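Local coordinates for increased recombination centers protein 6 (Saccharomyces cerevisiae, PDB 3UC9) that acts as a clathrin coat accessory factor related to small G proteins and is involved in gross chromosomal rearrangements and telomere healing, at residues 40-45 / 76-81; 48-53 / 105-110; 133-138 / 190-195. All coordinates share one frame; numbering follows the deposited sequence.

Overall arrangement
All three contacts lie on one face of the central mixed sheet, whose strand order 2-3-1-4-5-6 matches the fold of small G proteins. Interactions 1 and 2 share helix 39-50 and have centres about 6 Å apart; the helix meets strand 71-81 in the first and strand 103-110 in the second, and their segments alternate along the chain. Interaction 3 follows later in sequence and brings helix 185-195 onto strand 133-138, the neighbour of 103-110. Its centre is about 10 Å from that of interaction 2 and about 15 Å from that of interaction 1. The two helices also touch each other on this face, which brings the C-terminal helix against the N-terminal one.

Interaction 1: residues 40-45 / 76-81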
# COMPACT_ATOMS: atom_id res chain seq x y z
N PHE A 40 10.85 6.82 -9.84
CA PHE A 40 10.99 5.94 -11.00
C PHE A 40 10.72 4.49 -10.65
O PHE A 40 10.02 3.79 -11.39
CB PHE A 40 12.36 6.06 -11.67
CG PHE A 40 12.51 5.17 -12.88
CD1 PHE A 40 11.77 5.42 -14.03
CD2 PHE A 40 13.34 4.07 -12.85
CE1 PHE A 40 11.87 4.60 -15.13
CE2 PHE A 40 13.45 3.24 -13.95
CZ PHE A 40 12.72 3.50 -15.09
N LEU A 41 11.30 4.04 -9.54
CA LEU A 41 11.04 2.69 -9.03
C LEU A 41 9.54 2.47 -8.80
O LEU A 41 9.02 1.41 -9.11
CB LEU A 41 11.85 2.41 -7.75
CG LEU A 41 13.32 2.03 -7.93
CD1 LEU A 41 13.95 1.75 -6.58
CD2 LEU A 41 13.47 0.81 -8.84
N LYS A 42 8.86 3.49 -8.29
CA LYS A 42 7.40 3.45 -8.15
C LYS A 42 6.71 3.22 -9.50
O LYS A 42 5.78 2.41 -9.59
CB LYS A 42 6.90 4.72 -7.46
CG LYS A 42 5.39 4.85 -7.36
CD LYS A 42 5.00 6.20 -6.77
CE LYS A 42 5.21 7.32 -7.78
NZ LYS A 42 5.21 8.64 -7.10
N THR A 43 7.17 3.89 -10.56
CA THR A 43 6.58 3.69 -11.90
C THR A 43 6.78 2.25 -12.38
O THR A 43 5.86 1.63 -12.96
CB THR A 43 7.11 4.72 -12.96
OG1 THR A 43 8.48 4.43 -13.29
CG2 THR A 43 7.00 6.14 -12.45
N GLN A 44 7.96 1.69 -12.12
CA GLN A 44 8.23 0.27 -12.43
C GLN A 44 7.33 -0.67 -11.59
O GLN A 44 6.81 -1.66 -12.11
CB GLN A 44 9.70 -0.07 -12.17
CG GLN A 44 10.71 0.61 -13.09
CD GLN A 44 12.09 -0.04 -12.99
OE1 GLN A 44 12.63 -0.53 -13.99
NE2 GLN A 44 12.66 -0.07 -11.79
N PHE A 45 7.15 -0.34 -10.32
CA PHE A 45 6.24 -1.10 -9.43
C PHE A 45 4.83 -1.12 -9.99
O PHE A 45 4.17 -2.15 -9.99
CB PHE A 45 6.26 -0.48 -8.03
CG PHE A 45 5.32 -1.13 -7.05
CD1 PHE A 45 5.77 -2.14 -6.19
CD2 PHE A 45 4.01 -0.73 -6.95
CE1 PHE A 45 4.92 -2.73 -5.28
CE2 PHE A 45 3.14 -1.32 -6.02
CZ PHE A 45 3.60 -2.32 -5.20
N LEU A 76 -6.66 3.99 -9.11
CA LEU A 76 -5.29 4.13 -8.68
C LEU A 76 -4.98 5.62 -8.53
O LEU A 76 -5.15 6.39 -9.48
CB LEU A 76 -4.36 3.47 -9.70
CG LEU A 76 -2.90 3.19 -9.36
CD1 LEU A 76 -2.80 2.14 -8.25
CD2 LEU A 76 -2.17 2.72 -10.59
N TYR A 77 -4.57 6.01 -7.33
CA TYR A 77 -4.07 7.35 -7.07
C TYR A 77 -2.55 7.27 -6.91
O TYR A 77 -2.04 6.57 -6.03
CB TYR A 77 -4.68 7.91 -5.78
CG TYR A 77 -6.18 8.16 -5.78
CD1 TYR A 77 -6.95 8.10 -6.94
CD2 TYR A 77 -6.82 8.51 -4.60
CE1 TYR A 77 -8.32 8.35 -6.91
CE2 TYR A 77 -8.18 8.78 -4.56
CZ TYR A 77 -8.93 8.70 -5.71
OH TYR A 77 -10.28 8.97 -5.65
N ILE A 78 -1.82 7.97 -7.77
CA ILE A 78 -0.36 7.95 -7.74
C ILE A 78 0.09 9.32 -7.24
O ILE A 78 -0.33 10.35 -7.77
CB ILE A 78 0.24 7.67 -9.12
CG1 ILE A 78 -0.34 6.37 -9.70
CG2 ILE A 78 1.77 7.58 -9.03
CD1 ILE A 78 -0.20 6.26 -11.19
N ASP A 79 0.89 9.33 -6.18
CA ASP A 79 1.35 10.57 -5.57
C ASP A 79 2.83 10.47 -5.23
O ASP A 79 3.44 9.38 -5.25
CB ASP A 79 0.53 10.88 -4.31
CG ASP A 79 0.46 12.37 -3.98
OD1 ASP A 79 1.08 13.21 -4.68
OD2 ASP A 79 -0.21 12.71 -2.98
N SER A 80 3.41 11.63 -4.94
CA SER A 80 4.81 11.75 -4.57
C SER A 80 4.93 12.81 -3.50
O SER A 80 4.05 13.67 -3.36
CB SER A 80 5.64 12.16 -5.78
OG SER A 80 7.03 12.09 -5.50
N CYS A 81 6.02 12.77 -2.75
CA CYS A 81 6.27 13.78 -1.74
C CYS A 81 7.75 13.97 -1.54
O CYS A 81 8.54 13.06 -1.77
CB CYS A 81 5.60 13.39 -0.41
SG CYS A 81 6.17 11.85 0.34
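Lys42 carries this contact by its torsions: CG stands anti to the backbone N (chi1 175°), which sends the chain off helix 40-45 toward the strand, and a bend at chi3 (74°) then turns its end toward the backbone of Asp79. On the strand side, Ile78 holds its CG2 branch anti to its own backbone N, where that methyl meets the lysine chain, with CE of Lys42 3.7 Å from CG2 of Ile78. Beyond this greasy stretch the ammonium donates to the main chain, NZ of Lys42 lying 2.7 Å from O of Asp79. The donor comes in from above the carbonyl plane and does not sit on a lone pair. NZ of Lys42 also passes 3.8 Å from CB of Ser80. The carboxylate of Asp79 makes no direct contact with the ammonium, NZ of Lys42 and OD1 of Asp79 being 6.6 Å apart; its OD2 is hydrogen-bonded to Trp87 instead. The buried ammonium has a second firm partner in the hydroxyl of Ser34, while Ser80 OG pairs with Asn39. A methionine in place of Lys42 would probably keep some packing on Ile78 but leave the Asp79 carbonyl and the Ser34 hydroxyl without their shared ammonium. Segment 40-45 runs nearly antiparallel to strand 76-81 (165°), in the layered arrangement of a Rossmann-like alpha/beta domain related to small G proteins.

Interaction 2: residues 48-53 / 105-110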
# COMPACT_ATOMS: atom_id res chain seq x y z
N ASP A 48 4.65 -3.48 -12.89
CA ASP A 48 4.80 -4.89 -12.51
C ASP A 48 3.57 -5.46 -11.79
O ASP A 48 3.17 -6.60 -12.04
CB ASP A 48 6.05 -5.08 -11.64
CG ASP A 48 7.35 -4.88 -12.42
OD1 ASP A 48 7.34 -4.94 -13.68
OD2 ASP A 48 8.40 -4.66 -11.77
N LEU A 49 2.97 -4.67 -10.92
CA LEU A 49 1.84 -5.15 -10.12
C LEU A 49 0.50 -4.88 -10.80
O LEU A 49 -0.39 -5.74 -10.78
CB LEU A 49 1.87 -4.50 -8.74
CG LEU A 49 0.80 -4.97 -7.75
CD1 LEU A 49 0.81 -6.48 -7.60
CD2 LEU A 49 1.02 -4.28 -6.41
N PHE A 50 0.34 -3.69 -11.37
CA PHE A 50 -0.96 -3.26 -11.92
C PHE A 50 -1.01 -3.19 -13.44
O PHE A 50 -2.07 -2.91 -14.00
CB PHE A 50 -1.34 -1.90 -11.35
CG PHE A 50 -1.50 -1.88 -9.87
CD1 PHE A 50 -2.52 -2.59 -9.26
CD2 PHE A 50 -0.65 -1.15 -9.07
CE1 PHE A 50 -2.68 -2.57 -7.89
CE2 PHE A 50 -0.80 -1.13 -7.71
CZ PHE A 50 -1.82 -1.84 -7.11
N HIS A 51 0.12 -3.41 -14.10
CA HIS A 51 0.21 -3.30 -15.56
C HIS A 51 -0.28 -1.93 -16.03
O HIS A 51 -1.02 -1.81 -17.01
CB HIS A 51 -0.55 -4.46 -16.22
CG HIS A 51 -0.20 -5.79 -15.65
ND1 HIS A 51 -1.06 -6.51 -14.86
CD2 HIS A 51 0.95 -6.51 -15.70
CE1 HIS A 51 -0.48 -7.64 -14.48
NE2 HIS A 51 0.75 -7.66 -14.97
N CYS A 52 0.19 -0.91 -15.31
CA CYS A 52 -0.18 0.47 -15.55
C CYS A 52 1.05 1.24 -15.99
O CYS A 52 1.99 1.42 -15.22
CB CYS A 52 -0.74 1.07 -14.26
SG CYS A 52 -1.23 2.80 -14.40
N SER A 53 1.05 1.69 -17.25
CA SER A 53 2.14 2.49 -17.80
C SER A 53 1.89 3.98 -17.55
O SER A 53 1.47 4.71 -18.45
CB SER A 53 2.29 2.22 -19.31
OG SER A 53 2.68 0.89 -19.55
N GLY A 105 -6.56 0.63 0.06
CA GLY A 105 -5.20 0.42 0.53
C GLY A 105 -4.26 1.56 0.20
O GLY A 105 -4.54 2.39 -0.67
N ILE A 106 -3.13 1.56 0.90
CA ILE A 106 -2.07 2.53 0.70
C ILE A 106 -0.79 1.75 0.58
O ILE A 106 -0.55 0.88 1.40
CB ILE A 106 -1.92 3.47 1.91
CG1 ILE A 106 -3.25 4.15 2.26
CG2 ILE A 106 -0.87 4.53 1.61
CD1 ILE A 106 -3.73 5.09 1.24
N ILE A 107 0.00 2.04 -0.45
CA ILE A 107 1.29 1.37 -0.67
C ILE A 107 2.35 2.47 -0.72
O ILE A 107 2.27 3.38 -1.54
CB ILE A 107 1.32 0.54 -1.99
CG1 ILE A 107 0.20 -0.50 -2.00
CG2 ILE A 107 2.67 -0.16 -2.15
CD1 ILE A 107 0.04 -1.28 -3.34
N LEU A 108 3.32 2.38 0.18
CA LEU A 108 4.42 3.32 0.22
C LEU A 108 5.68 2.63 -0.29
O LEU A 108 6.04 1.54 0.18
CB LEU A 108 4.61 3.84 1.65
CG LEU A 108 5.85 4.70 1.90
CD1 LEU A 108 5.77 6.00 1.11
CD2 LEU A 108 6.04 4.97 3.38
N ILE A 109 6.32 3.26 -1.27
CA ILE A 109 7.56 2.77 -1.86
C ILE A 109 8.69 3.67 -1.35
O ILE A 109 8.72 4.84 -1.68
CB ILE A 109 7.53 2.83 -3.40
CG1 ILE A 109 6.29 2.13 -3.97
CG2 ILE A 109 8.80 2.23 -3.98
CD1 ILE A 109 6.22 0.68 -3.66
N THR A 110 9.61 3.12 -0.56
CA THR A 110 10.66 3.94 0.04
C THR A 110 11.87 3.14 0.48
O THR A 110 11.91 1.92 0.38
CB THR A 110 10.11 4.76 1.25
OG1 THR A 110 11.05 5.78 1.61
CG2 THR A 110 9.86 3.85 2.44
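Ile107 is the residue most buried here, and its CD1 methyl does all the touching from strand 105-110. With chi2 extended at 173°, the isoleucine reaches out from the sheet to two consecutive side chains at the end of the helix, Leu49 and Phe50. The methyl comes to the edge of the aromatic ring, near its plane, with CD1 of Ile107 4.2 Å from CZ of Phe50. On the leucine, one branch does the work: CD2 of Leu49 lies 4.4 Å from CD1 of Ile107. These are ordinary van der Waals spacings, and the contact is wholly apolar and buried. The two helix residues also brace each other, because CG of Leu49 sits 4.0 Å above the plane of the Phe50 ring, over its centre. Leu49 thus lies against a face of that ring while Ile107 meets its edge. Just after Phe50 the helix stops, His51 leaving helical angles with a positive phi. Around the trio, Phe50 also touches Val32 on strand 29-35 and Ile193 on helix 185-195, Leu49 rests on Ile189 of that same helix, and Ile107 packs against Phe133 and Val137 on the adjoining strand 133-138.

Interaction 3: residues 133-138 / 190-195; sequences FVVLVN and QEIIDT. Unlike the reference sequence in segment 133-138: Val137 (reference Ala).
Phe133 and Val135, on the same side of strand 133-138, make an uneven surface into which Ile192 fits, while Ile193 meets the far end of the phenylalanine ring. Ile192 straddles the hollow between the Phe133 ring and Val135, and its two branches split the work. Its CG2 is the bump laid over one face of the ring near its root, 4.1 Å from CG of Phe133; its longer arm ends at the valine, CD1 of Ile192 lying 4.0 Å from CG2 of Val135. The ring reaches this place because CG of Phe133 stands between its backbone N and carbonyl carbon (chi1 73°), the crowded position. From there it extends toward the helix, its tip coming obliquely against the flank of the next residue, with CZ of Phe133 3.7 Å from CG1 of Ile193. Helix 185-195 is the last in the modelled chain; its segment 190-195 runs nearly antiparallel to strand 133-138 (176°), consistent with the C-terminal helix that packs on the sheet in small G proteins. Outside the two segments, His196 meets the Phe133 ring edge-to-face, and Ile193 also touches Trp65 on strand 59-66.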
# COMPACT_ATOMS: atom_id res chain seq x y z
N PHE A 133 -5.84 -1.52 3.85
CA PHE A 133 -4.54 -2.20 3.96
C PHE A 133 -3.39 -1.19 3.80
O PHE A 133 -3.52 -0.17 3.09
CB PHE A 133 -4.42 -3.41 3.01
CG PHE A 133 -4.26 -3.07 1.54
CD1 PHE A 133 -3.05 -2.63 1.03
CD2 PHE A 133 -5.31 -3.29 0.65
CE1 PHE A 133 -2.89 -2.38 -0.33
CE2 PHE A 133 -5.16 -3.03 -0.71
CZ PHE A 133 -3.95 -2.57 -1.20
N VAL A 134 -2.27 -1.44 4.48
CA VAL A 134 -1.09 -0.58 4.38
C VAL A 134 0.14 -1.44 4.16
O VAL A 134 0.50 -2.25 5.02
CB VAL A 134 -0.88 0.26 5.65
CG1 VAL A 134 0.35 1.14 5.46
CG2 VAL A 134 -2.12 1.12 5.94
N VAL A 135 0.75 -1.27 3.00
CA VAL A 135 1.96 -2.01 2.64
C VAL A 135 3.10 -1.03 2.50
O VAL A 135 3.00 -0.06 1.74
CB VAL A 135 1.79 -2.78 1.34
CG1 VAL A 135 3.12 -3.49 0.95
CG2 VAL A 135 0.63 -3.78 1.45
N LEU A 136 4.18 -1.28 3.23
CA LEU A 136 5.38 -0.48 3.18
C LEU A 136 6.41 -1.29 2.42
O LEU A 136 6.87 -2.34 2.90
CB LEU A 136 5.87 -0.14 4.57
CG LEU A 136 4.86 0.64 5.42
CD1 LEU A 136 3.92 -0.29 6.19
CD2 LEU A 136 5.59 1.55 6.37
N VAL A 137 6.74 -0.81 1.23
CA VAL A 137 7.62 -1.52 0.32
C VAL A 137 9.01 -0.93 0.43
O VAL A 137 9.23 0.22 0.09
CB VAL A 137 7.12 -1.42 -1.13
CG1 VAL A 137 8.08 -2.13 -2.08
CG2 VAL A 137 5.71 -2.00 -1.25
N ASN A 138 9.95 -1.72 0.94
CA ASN A 138 11.33 -1.30 1.04
C ASN A 138 12.14 -1.64 -0.21
O ASN A 138 12.20 -2.81 -0.61
CB ASN A 138 12.01 -1.96 2.23
CG ASN A 138 13.49 -1.63 2.27
OD1 ASN A 138 13.87 -0.46 2.37
ND2 ASN A 138 14.33 -2.65 2.15
N GLN A 190 0.34 -8.96 -4.01
CA GLN A 190 -0.81 -9.44 -4.81
C GLN A 190 -1.82 -10.20 -3.94
O GLN A 190 -3.03 -10.02 -4.09
CB GLN A 190 -0.33 -10.33 -5.96
CG GLN A 190 -1.44 -10.80 -6.90
CD GLN A 190 -0.91 -11.71 -8.01
OE1 GLN A 190 0.19 -12.25 -7.91
NE2 GLN A 190 -1.70 -11.88 -9.07
N GLU A 191 -1.31 -11.04 -3.04
CA GLU A 191 -2.17 -11.81 -2.13
C GLU A 191 -2.93 -10.91 -1.15
O GLU A 191 -4.09 -11.18 -0.81
CB GLU A 191 -1.32 -12.80 -1.33
CG GLU A 191 -2.12 -13.73 -0.43
CD GLU A 191 -1.28 -14.81 0.21
OE1 GLU A 191 -0.21 -14.49 0.78
OE2 GLU A 191 -1.69 -15.99 0.17
N ILE A 192 -2.26 -9.87 -0.66
CA ILE A 192 -2.88 -8.93 0.25
C ILE A 192 -4.06 -8.25 -0.45
O ILE A 192 -5.13 -8.11 0.12
CB ILE A 192 -1.87 -7.91 0.79
CG1 ILE A 192 -0.90 -8.60 1.76
CG2 ILE A 192 -2.58 -6.76 1.47
CD1 ILE A 192 0.24 -7.69 2.25
N ILE A 193 -3.87 -7.88 -1.71
CA ILE A 193 -4.95 -7.23 -2.46
C ILE A 193 -6.06 -8.23 -2.76
O ILE A 193 -7.24 -7.92 -2.60
CB ILE A 193 -4.41 -6.56 -3.74
CG1 ILE A 193 -3.39 -5.48 -3.35
CG2 ILE A 193 -5.57 -5.92 -4.55
CD1 ILE A 193 -2.65 -4.84 -4.51
N ASP A 194 -5.69 -9.44 -3.18
CA ASP A 194 -6.65 -10.50 -3.45
C ASP A 194 -7.55 -10.82 -2.27
O ASP A 194 -8.74 -11.08 -2.45
CB ASP A 194 -5.94 -11.81 -3.84
CG ASP A 194 -5.42 -11.82 -5.25
OD1 ASP A 194 -5.80 -10.96 -6.07
OD2 ASP A 194 -4.62 -12.74 -5.55
N THR A 195 -6.99 -10.83 -1.06
CA THR A 195 -7.72 -11.27 0.13
C THR A 195 -8.40 -10.10 0.86
O THR A 195 -9.08 -10.31 1.87
CB THR A 195 -6.81 -12.08 1.09
OG1 THR A 195 -5.71 -11.29 1.53
CG2 THR A 195 -6.29 -13.35 0.39